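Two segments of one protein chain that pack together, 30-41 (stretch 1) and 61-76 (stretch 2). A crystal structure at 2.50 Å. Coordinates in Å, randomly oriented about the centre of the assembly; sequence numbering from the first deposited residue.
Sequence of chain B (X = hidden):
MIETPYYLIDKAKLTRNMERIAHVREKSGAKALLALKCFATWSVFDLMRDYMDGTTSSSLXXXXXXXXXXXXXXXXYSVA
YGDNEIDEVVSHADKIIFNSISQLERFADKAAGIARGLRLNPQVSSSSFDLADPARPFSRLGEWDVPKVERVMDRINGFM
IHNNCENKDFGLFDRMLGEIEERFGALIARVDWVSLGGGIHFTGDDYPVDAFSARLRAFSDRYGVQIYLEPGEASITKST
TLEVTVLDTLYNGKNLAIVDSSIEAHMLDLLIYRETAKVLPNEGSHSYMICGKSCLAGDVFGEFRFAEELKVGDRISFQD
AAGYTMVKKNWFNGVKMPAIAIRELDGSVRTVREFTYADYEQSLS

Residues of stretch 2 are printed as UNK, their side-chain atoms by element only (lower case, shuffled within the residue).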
ATOM      1  N   ALA B  30       9.436 -34.041   0.576  1.00 43.26           N
ATOM      2  CA  ALA B  30       9.787 -32.676   0.916  1.00 42.52           C
ATOM      3  C   ALA B  30       8.590 -32.108   1.681  1.00 42.55           C
ATOM      4  O   ALA B  30       7.467 -32.611   1.554  1.00 43.46           O
ATOM      5  CB  ALA B  30      10.094 -31.876  -0.331  1.00 41.70           C
ATOM      6  N   LYS B  31       8.826 -31.104   2.517  1.00 42.21           N
ATOM      7  CA  LYS B  31       7.719 -30.484   3.251  1.00 41.67           C
ATOM      8  C   LYS B  31       7.430 -29.113   2.644  1.00 40.34           C
ATOM      9  O   LYS B  31       8.302 -28.508   2.088  1.00 39.45           O
ATOM     10  CB  LYS B  31       8.040 -30.407   4.744  1.00 41.55           C
ATOM     11  CG  LYS B  31       7.862 -31.763   5.473  1.00 44.90           C
ATOM     12  CD  LYS B  31       8.308 -31.699   6.925  1.00 48.05           C
ATOM     13  CE  LYS B  31       8.406 -33.089   7.523  1.00 51.50           C
ATOM     14  NZ  LYS B  31       7.071 -33.512   8.031  1.00 55.69           N
ATOM     15  N   ALA B  32       6.188 -28.657   2.729  1.00 40.51           N
ATOM     16  CA  ALA B  32       5.769 -27.391   2.135  1.00 40.10           C
ATOM     17  C   ALA B  32       5.175 -26.499   3.203  1.00 39.06           C
ATOM     18  O   ALA B  32       4.295 -26.947   3.982  1.00 39.82           O
ATOM     19  CB  ALA B  32       4.718 -27.625   1.040  1.00 40.98           C
ATOM     20  N   LEU B  33       5.632 -25.243   3.215  1.00 37.03           N
ATOM     21  CA  LEU B  33       5.147 -24.239   4.149  1.00 35.12           C
ATOM     22  C   LEU B  33       4.546 -23.059   3.384  1.00 34.39           C
ATOM     23  O   LEU B  33       5.129 -22.579   2.413  1.00 34.29           O
ATOM     24  CB  LEU B  33       6.279 -23.764   5.045  1.00 34.01           C
ATOM     25  CG  LEU B  33       7.215 -24.794   5.657  1.00 34.84           C
ATOM     26  CD1 LEU B  33       8.433 -24.130   6.307  1.00 33.11           C
ATOM     27  CD2 LEU B  33       6.489 -25.627   6.668  1.00 35.13           C
ATOM     28  N   LEU B  34       3.371 -22.601   3.809  1.00 34.03           N
ATOM     29  CA  LEU B  34       2.758 -21.436   3.171  1.00 33.99           C
ATOM     30  C   LEU B  34       3.596 -20.205   3.505  1.00 33.12           C
ATOM     31  O   LEU B  34       3.852 -19.957   4.672  1.00 33.69           O
ATOM     32  CB  LEU B  34       1.325 -21.240   3.696  1.00 34.09           C
ATOM     33  CG  LEU B  34       0.517 -20.006   3.274  1.00 33.72           C
ATOM     34  CD1 LEU B  34       0.394 -19.919   1.724  1.00 34.05           C
ATOM     35  CD2 LEU B  34      -0.860 -19.982   3.930  1.00 32.65           C
ATOM     36  N   ALA B  35       4.027 -19.442   2.513  1.00 32.50           N
ATOM     37  CA  ALA B  35       4.716 -18.153   2.814  1.00 32.76           C
ATOM     38  C   ALA B  35       3.714 -17.056   3.150  1.00 32.54           C
ATOM     39  O   ALA B  35       2.990 -16.595   2.262  1.00 32.77           O
ATOM     40  CB  ALA B  35       5.628 -17.717   1.675  1.00 32.25           C
ATOM     41  N   LEU B  36       3.639 -16.679   4.433  1.00 32.76           N
ATOM     42  CA  LEU B  36       2.633 -15.721   4.887  1.00 33.13           C
ATOM     43  C   LEU B  36       2.785 -14.308   4.281  1.00 33.62           C
ATOM     44  O   LEU B  36       1.823 -13.578   4.215  1.00 34.09           O
ATOM     45  CB  LEU B  36       2.537 -15.697   6.394  1.00 33.23           C
ATOM     46  CG  LEU B  36       2.074 -17.003   7.081  1.00 35.03           C
ATOM     47  CD1 LEU B  36       1.812 -16.793   8.580  1.00 34.27           C
ATOM     48  CD2 LEU B  36       0.796 -17.527   6.439  1.00 35.31           C
ATOM     49  N   LYS B  37       3.969 -13.950   3.769  1.00 34.28           N
ATOM     50  CA  LYS B  37       4.131 -12.653   3.105  1.00 34.65           C
ATOM     51  C   LYS B  37       3.260 -12.528   1.843  1.00 34.83           C
ATOM     52  O   LYS B  37       2.838 -11.425   1.470  1.00 35.42           O
ATOM     53  CB  LYS B  37       5.599 -12.293   2.841  1.00 34.59           C
ATOM     54  CG  LYS B  37       6.276 -13.116   1.795  1.00 38.99           C
ATOM     55  CD  LYS B  37       7.783 -12.795   1.645  1.00 42.60           C
ATOM     56  CE  LYS B  37       8.427 -13.860   0.729  1.00 45.61           C
ATOM     57  NZ  LYS B  37       9.943 -13.790   0.708  1.00 48.37           N
ATOM     58  N   CYS B  38       2.955 -13.657   1.209  1.00 34.10           N
ATOM     59  CA  CYS B  38       2.178 -13.652  -0.007  1.00 33.32           C
ATOM     60  C   CYS B  38       0.677 -13.682   0.305  1.00 33.85           C
ATOM     61  O   CYS B  38      -0.133 -12.973  -0.342  1.00 34.04           O
ATOM     62  CB  CYS B  38       2.587 -14.841  -0.855  1.00 33.33           C
ATOM     63  SG  CYS B  38       1.373 -15.276  -2.109  1.00 33.64           S
ATOM     64  N   PHE B  39       0.313 -14.503   1.305  1.00 33.04           N
ATOM     65  CA  PHE B  39      -1.099 -14.840   1.572  1.00 32.01           C
ATOM     66  C   PHE B  39      -1.255 -15.251   3.014  1.00 30.80           C
ATOM     67  O   PHE B  39      -0.624 -16.185   3.445  1.00 30.12           O
ATOM     68  CB  PHE B  39      -1.522 -15.984   0.691  1.00 32.35           C
ATOM     69  CG  PHE B  39      -2.962 -16.363   0.826  1.00 33.64           C
ATOM     70  CD1 PHE B  39      -3.355 -17.397   1.714  1.00 33.69           C
ATOM     71  CD2 PHE B  39      -3.928 -15.748   0.028  1.00 32.52           C
ATOM     72  CE1 PHE B  39      -4.712 -17.787   1.825  1.00 34.12           C
ATOM     73  CE2 PHE B  39      -5.292 -16.108   0.140  1.00 34.67           C
ATOM     74  CZ  PHE B  39      -5.690 -17.139   1.026  1.00 34.98           C
ATOM     75  N   ALA B  40      -2.098 -14.532   3.744  1.00 30.05           N
ATOM     76  CA  ALA B  40      -2.285 -14.702   5.170  1.00 28.61           C
ATOM     77  C   ALA B  40      -3.773 -14.549   5.530  1.00 29.43           C
ATOM     78  O   ALA B  40      -4.150 -14.105   6.622  1.00 29.64           O
ATOM     79  CB  ALA B  40      -1.416 -13.722   5.912  1.00 27.00           C
ATOM     80  N   THR B  41      -4.626 -14.979   4.608  1.00 29.86           N
ATOM     81  CA  THR B  41      -6.056 -14.903   4.804  1.00 30.74           C
ATOM     82  C   THR B  41      -6.475 -16.122   5.618  1.00 31.17           C
ATOM     83  O   THR B  41      -6.922 -17.156   5.062  1.00 31.62           O
ATOM     84  CB  THR B  41      -6.747 -14.858   3.479  1.00 30.73           C
ATOM     85  OG1 THR B  41      -6.344 -13.664   2.827  1.00 32.41           O
ATOM     86  CG2 THR B  41      -8.254 -14.824   3.636  1.00 33.07           C
ATOM     87  N   UNK B  61       4.548 -10.550  13.754  1.00 29.87           N
ATOM     88  CA  UNK B  61       3.133 -10.803  13.603  1.00 28.23           C
ATOM     89  C   UNK B  61       2.855 -12.013  12.717  1.00 27.78           C
ATOM     90  O   UNK B  61       1.946 -12.790  12.988  1.00 27.89           O
ATOM     91  c   UNK B  61       2.032  -6.449  16.073  1.00 24.36           C
ATOM     92  c   UNK B  61       1.591  -6.236  14.769  1.00 25.26           C
ATOM     93  c   UNK B  61       2.314  -8.484  14.157  1.00 25.39           C
ATOM     94  c   UNK B  61       2.613  -7.675  16.402  1.00 21.96           C
ATOM     95  c   UNK B  61       2.422  -9.582  13.124  1.00 27.93           C
ATOM     96  c   UNK B  61       1.746  -7.253  13.809  1.00 24.52           C
ATOM     97  c   UNK B  61       2.721  -8.678  15.461  1.00 21.40           C
ATOM     98  N   UNK B  62       3.679 -12.219  11.701  1.00 27.36           N
ATOM     99  CA  UNK B  62       3.455 -13.348  10.816  1.00 27.17           C
ATOM    100  C   UNK B  62       3.707 -14.697  11.494  1.00 27.11           C
ATOM    101  O   UNK B  62       2.848 -15.615  11.395  1.00 26.30           O
ATOM    102  c   UNK B  62       4.185 -13.206   9.482  1.00 27.05           C
ATOM    103  o   UNK B  62       3.336 -11.545   6.218  1.00 38.75           O
ATOM    104  c   UNK B  62       4.065 -12.110   7.087  1.00 34.91           C
ATOM    105  c   UNK B  62       3.461 -12.242   8.544  1.00 29.87           C
ATOM    106  o   UNK B  62       5.214 -12.552   6.804  1.00 30.49           O
ATOM    107  N   UNK B  63       4.829 -14.809  12.209  1.00 26.39           N
ATOM    108  CA  UNK B  63       5.081 -16.006  12.986  1.00 27.63           C
ATOM    109  C   UNK B  63       4.002 -16.295  14.038  1.00 27.66           C
ATOM    110  O   UNK B  63       3.574 -17.435  14.193  1.00 27.89           O
ATOM    111  c   UNK B  63       6.884 -17.524  13.849  1.00 31.01           C
ATOM    112  c   UNK B  63       6.601 -15.263  14.944  1.00 29.51           C
ATOM    113  c   UNK B  63       6.502 -16.061  13.608  1.00 29.41           C
ATOM    114  N   UNK B  64       3.532 -15.274  14.729  1.00 27.48           N
ATOM    115  CA  UNK B  64       2.389 -15.479  15.629  1.00 28.75           C
ATOM    116  C   UNK B  64       1.122 -15.951  14.866  1.00 29.58           C
ATOM    117  O   UNK B  64       0.413 -16.909  15.310  1.00 30.11           O
ATOM    118  n   UNK B  64       0.378 -11.183  20.224  1.00 37.01           N
ATOM    119  n   UNK B  64      -0.216 -13.153  19.202  1.00 33.51           N
ATOM    120  n   UNK B  64      -1.582 -12.215  20.798  1.00 35.29           N
ATOM    121  c   UNK B  64       2.097 -14.214  16.435  1.00 29.60           C
ATOM    122  c   UNK B  64      -0.465 -12.193  20.086  1.00 34.34           C
ATOM    123  c   UNK B  64       0.976 -13.209  18.362  1.00 30.19           C
ATOM    124  c   UNK B  64       0.885 -14.286  17.310  1.00 28.62           C
ATOM    125  N   UNK B  65       0.853 -15.327  13.723  1.00 27.95           N
ATOM    126  CA  UNK B  65      -0.330 -15.708  12.985  1.00 29.09           C
ATOM    127  C   UNK B  65      -0.231 -17.173  12.583  1.00 30.08           C
ATOM    128  O   UNK B  65      -1.218 -17.874  12.691  1.00 32.33           O
ATOM    129  c   UNK B  65      -0.550 -14.830  11.739  1.00 28.13           C
ATOM    130  c   UNK B  65      -1.718 -15.218  10.835  1.00 26.92           C
ATOM    131  c   UNK B  65      -1.608 -14.537   9.551  1.00 27.16           C
ATOM    132  c   UNK B  65      -3.064 -14.872  11.459  1.00 27.77           C
ATOM    133  N   UNK B  66       0.954 -17.629  12.138  1.00 30.52           N
ATOM    134  CA  UNK B  66       1.138 -18.992  11.645  1.00 30.60           C
ATOM    135  C   UNK B  66       0.998 -19.984  12.788  1.00 33.33           C
ATOM    136  O   UNK B  66       0.338 -21.010  12.633  1.00 33.39           O
ATOM    137  N   UNK B  67       1.620 -19.676  13.936  1.00 34.82           N
ATOM    138  CA  UNK B  67       1.482 -20.512  15.120  1.00 37.15           C
ATOM    139  C   UNK B  67       0.046 -20.572  15.601  1.00 38.63           C
ATOM    140  O   UNK B  67      -0.485 -21.667  15.744  1.00 40.32           O
ATOM    141  c   UNK B  67       2.201 -20.819  17.625  1.00 41.68           C
ATOM    142  c   UNK B  67       2.307 -22.369  17.605  1.00 47.06           C
ATOM    143  n   UNK B  67       5.327 -24.017  16.248  1.00 56.60           N
ATOM    144  c   UNK B  67       2.439 -20.104  16.254  1.00 37.87           C
ATOM    145  n   UNK B  67       3.132 -24.309  15.619  1.00 55.69           N
ATOM    146  n   UNK B  67       3.677 -22.818  17.335  1.00 53.18           N
ATOM    147  c   UNK B  67       4.039 -23.712  16.403  1.00 55.79           C
ATOM    148  N   UNK B  68      -0.590 -19.422  15.814  1.00 38.68           N
ATOM    149  CA  UNK B  68      -1.942 -19.403  16.396  1.00 39.50           C
ATOM    150  C   UNK B  68      -3.061 -19.874  15.499  1.00 39.42           C
ATOM    151  O   UNK B  68      -4.014 -20.430  15.988  1.00 41.23           O
ATOM    152  o   UNK B  68      -0.912 -16.031  19.792  1.00 47.96           O
ATOM    153  c   UNK B  68      -1.369 -17.707  18.171  1.00 43.65           C
ATOM    154  o   UNK B  68      -2.633 -15.697  18.464  1.00 53.66           O
ATOM    155  c   UNK B  68      -1.662 -16.386  18.858  1.00 47.73           C
ATOM    156  c   UNK B  68      -2.283 -18.032  16.978  1.00 39.72           C
ATOM    157  N   UNK B  69      -2.974 -19.676  14.193  1.00 38.21           N
ATOM    158  CA  UNK B  69      -4.127 -19.996  13.348  1.00 38.08           C
ATOM    159  C   UNK B  69      -3.788 -21.064  12.337  1.00 37.73           C
ATOM    160  O   UNK B  69      -4.665 -21.591  11.686  1.00 38.79           O
ATOM    161  c   UNK B  69      -6.261 -17.859  14.095  1.00 37.01           C
ATOM    162  n   UNK B  69      -8.145 -15.374  16.008  1.00 37.06           N
ATOM    163  c   UNK B  69      -5.075 -17.571  13.264  1.00 37.06           C
ATOM    164  c   UNK B  69      -7.851 -16.534  15.409  1.00 40.11           C
ATOM    165  n   UNK B  69      -8.732 -17.544  15.418  1.00 38.62           N
ATOM    166  n   UNK B  69      -6.681 -16.664  14.785  1.00 34.94           N
ATOM    167  c   UNK B  69      -4.602 -18.767  12.535  1.00 37.95           C
ATOM    168  N   UNK B  70      -2.518 -21.334  12.111  1.00 36.29           N
ATOM    169  CA  UNK B  70      -2.219 -22.353  11.130  1.00 35.89           C
ATOM    170  C   UNK B  70      -1.759 -23.622  11.792  1.00 36.93           C
ATOM    171  O   UNK B  70      -2.200 -24.693  11.410  1.00 37.92           O
ATOM    172  c   UNK B  70      -0.605 -24.036   8.913  1.00 33.48           C
ATOM    173  c   UNK B  70      -1.155 -22.756   8.857  1.00 33.98           C
ATOM    174  c   UNK B  70      -1.612 -23.095   6.503  1.00 31.74           C
ATOM    175  c   UNK B  70      -1.210 -21.876  10.090  1.00 34.33           C
ATOM    176  c   UNK B  70      -0.587 -24.835   7.790  1.00 34.61           C
ATOM    177  c   UNK B  70      -1.076 -24.339   6.563  1.00 34.05           C
ATOM    178  c   UNK B  70      -1.664 -22.306   7.652  1.00 32.34           C
ATOM    179  N   UNK B  71      -0.893 -23.501  12.801  1.00 37.44           N
ATOM    180  CA  UNK B  71      -0.387 -24.654  13.537  1.00 38.26           C
ATOM    181  C   UNK B  71       0.677 -25.401  12.763  1.00 38.14           C
ATOM    182  O   UNK B  71       1.204 -24.881  11.771  1.00 37.53           O
ATOM    183  N   UNK B  72       0.983 -26.618  13.210  1.00 39.67           N
ATOM    184  CA  UNK B  72       1.999 -27.489  12.587  1.00 40.59           C
ATOM    185  C   UNK B  72       3.393 -26.827  12.704  1.00 40.06           C
ATOM    186  O   UNK B  72       3.675 -26.214  13.729  1.00 40.66           O
ATOM    187  c   UNK B  72       1.631 -27.866  11.136  1.00 40.79           C
ATOM    188  n   UNK B  72      -0.623 -31.206   8.070  1.00 44.41           N
ATOM    189  c   UNK B  72       0.352 -28.758  10.966  1.00 43.20           C
ATOM    190  c   UNK B  72      -0.695 -30.537   9.423  1.00 45.05           C
ATOM    191  c   UNK B  72       0.360 -29.441   9.571  1.00 43.87           C
ATOM    192  N   UNK B  73       4.251 -26.947  11.702  1.00 39.17           N
ATOM    193  CA  UNK B  73       5.584 -26.360  11.790  1.00 39.99           C
ATOM    194  C   UNK B  73       5.578 -24.860  11.432  1.00 39.59           C
ATOM    195  O   UNK B  73       5.022 -24.453  10.389  1.00 39.88           O
ATOM    196  c   UNK B  73       7.766 -27.684  11.589  1.00 42.02           C
ATOM    197  o   UNK B  73       8.622 -29.462  10.252  1.00 42.40           O
ATOM    198  c   UNK B  73       6.553 -27.101  10.851  1.00 39.92           C
ATOM    199  c   UNK B  73       8.819 -28.287  10.679  1.00 40.16           C
ATOM    200  o   UNK B  73       9.837 -27.591  10.437  1.00 34.76           O
ATOM    201  N   UNK B  74       6.193 -24.037  12.277  1.00 39.25           N
ATOM    202  CA  UNK B  74       6.346 -22.617  11.966  1.00 38.96           C
ATOM    203  C   UNK B  74       7.813 -22.228  11.856  1.00 37.64           C
ATOM    204  O   UNK B  74       8.610 -22.521  12.747  1.00 37.98           O
ATOM    205  c   UNK B  74       4.336 -22.302  13.553  1.00 38.73           C
ATOM    206  c   UNK B  74       5.598 -21.662  12.992  1.00 40.01           C
ATOM    207  o   UNK B  74       6.479 -21.317  14.058  1.00 43.38           O
ATOM    208  N   UNK B  75       8.157 -21.576  10.754  1.00 36.65           N
ATOM    209  CA  UNK B  75       9.535 -21.109  10.494  1.00 36.01           C
ATOM    210  C   UNK B  75       9.550 -19.611  10.550  1.00 35.49           C
ATOM    211  O   UNK B  75       8.647 -18.953  10.024  1.00 35.17           O
ATOM    212  n   UNK B  75      11.308 -23.501   8.137  1.00 34.56           N
ATOM    213  c   UNK B  75      10.393 -23.004   9.045  1.00 36.43           C
ATOM    214  c   UNK B  75      10.042 -21.553   9.121  1.00 34.97           C
ATOM    215  c   UNK B  75      11.406 -24.812   8.293  1.00 35.32           C
ATOM    216  n   UNK B  75      10.612 -25.178   9.292  1.00 36.29           N
ATOM    217  c   UNK B  75       9.970 -24.068   9.781  1.00 35.11           C
ATOM    218  N   UNK B  76      10.564 -19.076  11.207  1.00 35.69           N
ATOM    219  CA  UNK B  76      10.727 -17.637  11.282  1.00 36.44           C
ATOM    220  C   UNK B  76      11.948 -17.192  10.501  1.00 36.93           C
ATOM    221  O   UNK B  76      12.999 -17.815  10.584  1.00 38.18           O
ATOM    222  c   UNK B  76      10.814 -17.183  12.751  1.00 36.26           C
TER

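Position 61 has one carbon followed by a ring of six carbons. It stays out of reach of stretch 1, and it is Phe-61.

Position 62 has three carbons, the third carrying two oxygens. Its CA-to-CB bond points toward stretch 1, and its carboxylate lies beside Leu-36 and Lys-37. This is Glu-62. Its OE2 is 3.4 Å from Lys-37 CA, but no hydrogen bond crosses here.

Position 63 has one carbon carrying two more, and points away: Val-63.

Position 64 has three carbons, a nitrogen, then a carbon with two more nitrogens. It also points away and is Arg-64.

Position 65 has four carbons, forked at the second, and one fork tip rests on Ala-40. It is Leu-65. Its CD2 is 3.7 Å from Ala-40 CB and 4.2 Å from Leu-36 CD1.

Position 66 has no side-chain atoms, so it is Gly-66. Its backbone N is 3.8 Å from Leu-36 CD1. An ideal CB would sit 3.4 Å from that same CD1, which is tight.

Position 67 repeats the pattern of position 64. It is Arg-67, out of reach.

Position 68 has three carbons ending in two oxygens, out of reach of stretch 1: Glu-68. Its OE2 forms a salt bridge with Arg-64 NE at 3.0 Å; the hydrogen bond within it is weak.

Position 69 has the same make-up as Arg-67, also out of reach. It is Arg-69.

Position 70 has one carbon and a six-carbon ring that reaches Leu-34. It is Phe-70. Leu-34 CD2 approaches its CE2 obliquely at 4.1 Å.

Position 71 lacks a side chain and is out of reach: Gly-71. Its positive phi, just after the helix, favours glycine.

Position 72 has four carbons in a row ending in nitrogen, out of reach. It is Lys-72. Its backbone O accepts a hydrogen bond from Arg-67 NH1 at 2.7 Å.

Position 73 has three carbons and two terminal oxygens, near Lys-31 and Leu-33. It is Glu-73. Its OE1 is 4.0 Å from Lys-31 CD.

Position 74 has one carbon carrying one oxygen and one carbon. It points away: Thr-74.

Position 75 has one carbon and a five-membered ring of three carbons and two nitrogens, with Leu-33 against it. It is His-75. Leu-33 CD1 lies over one ring face, 3.5 Å from ND1. His-75 NE2 donates to Glu-73 OE2 at 2.8 Å.

Position 76 has a single carbon, out of reach: Ala-76.

The contact works by packing, without hydrogen bonds between the stretches. Leu-36 buries the most area on its side, fitting against Glu-62, Leu-65 and Gly-66, its CD1 3.2 Å from Glu-62 O. Leu-33 packs against Glu-73 and makes a CH-pi contact with His-75. Leu-34 packs against Phe-70.

Stretch 2, residues 61-76: FEVRLGRERFGKETHA
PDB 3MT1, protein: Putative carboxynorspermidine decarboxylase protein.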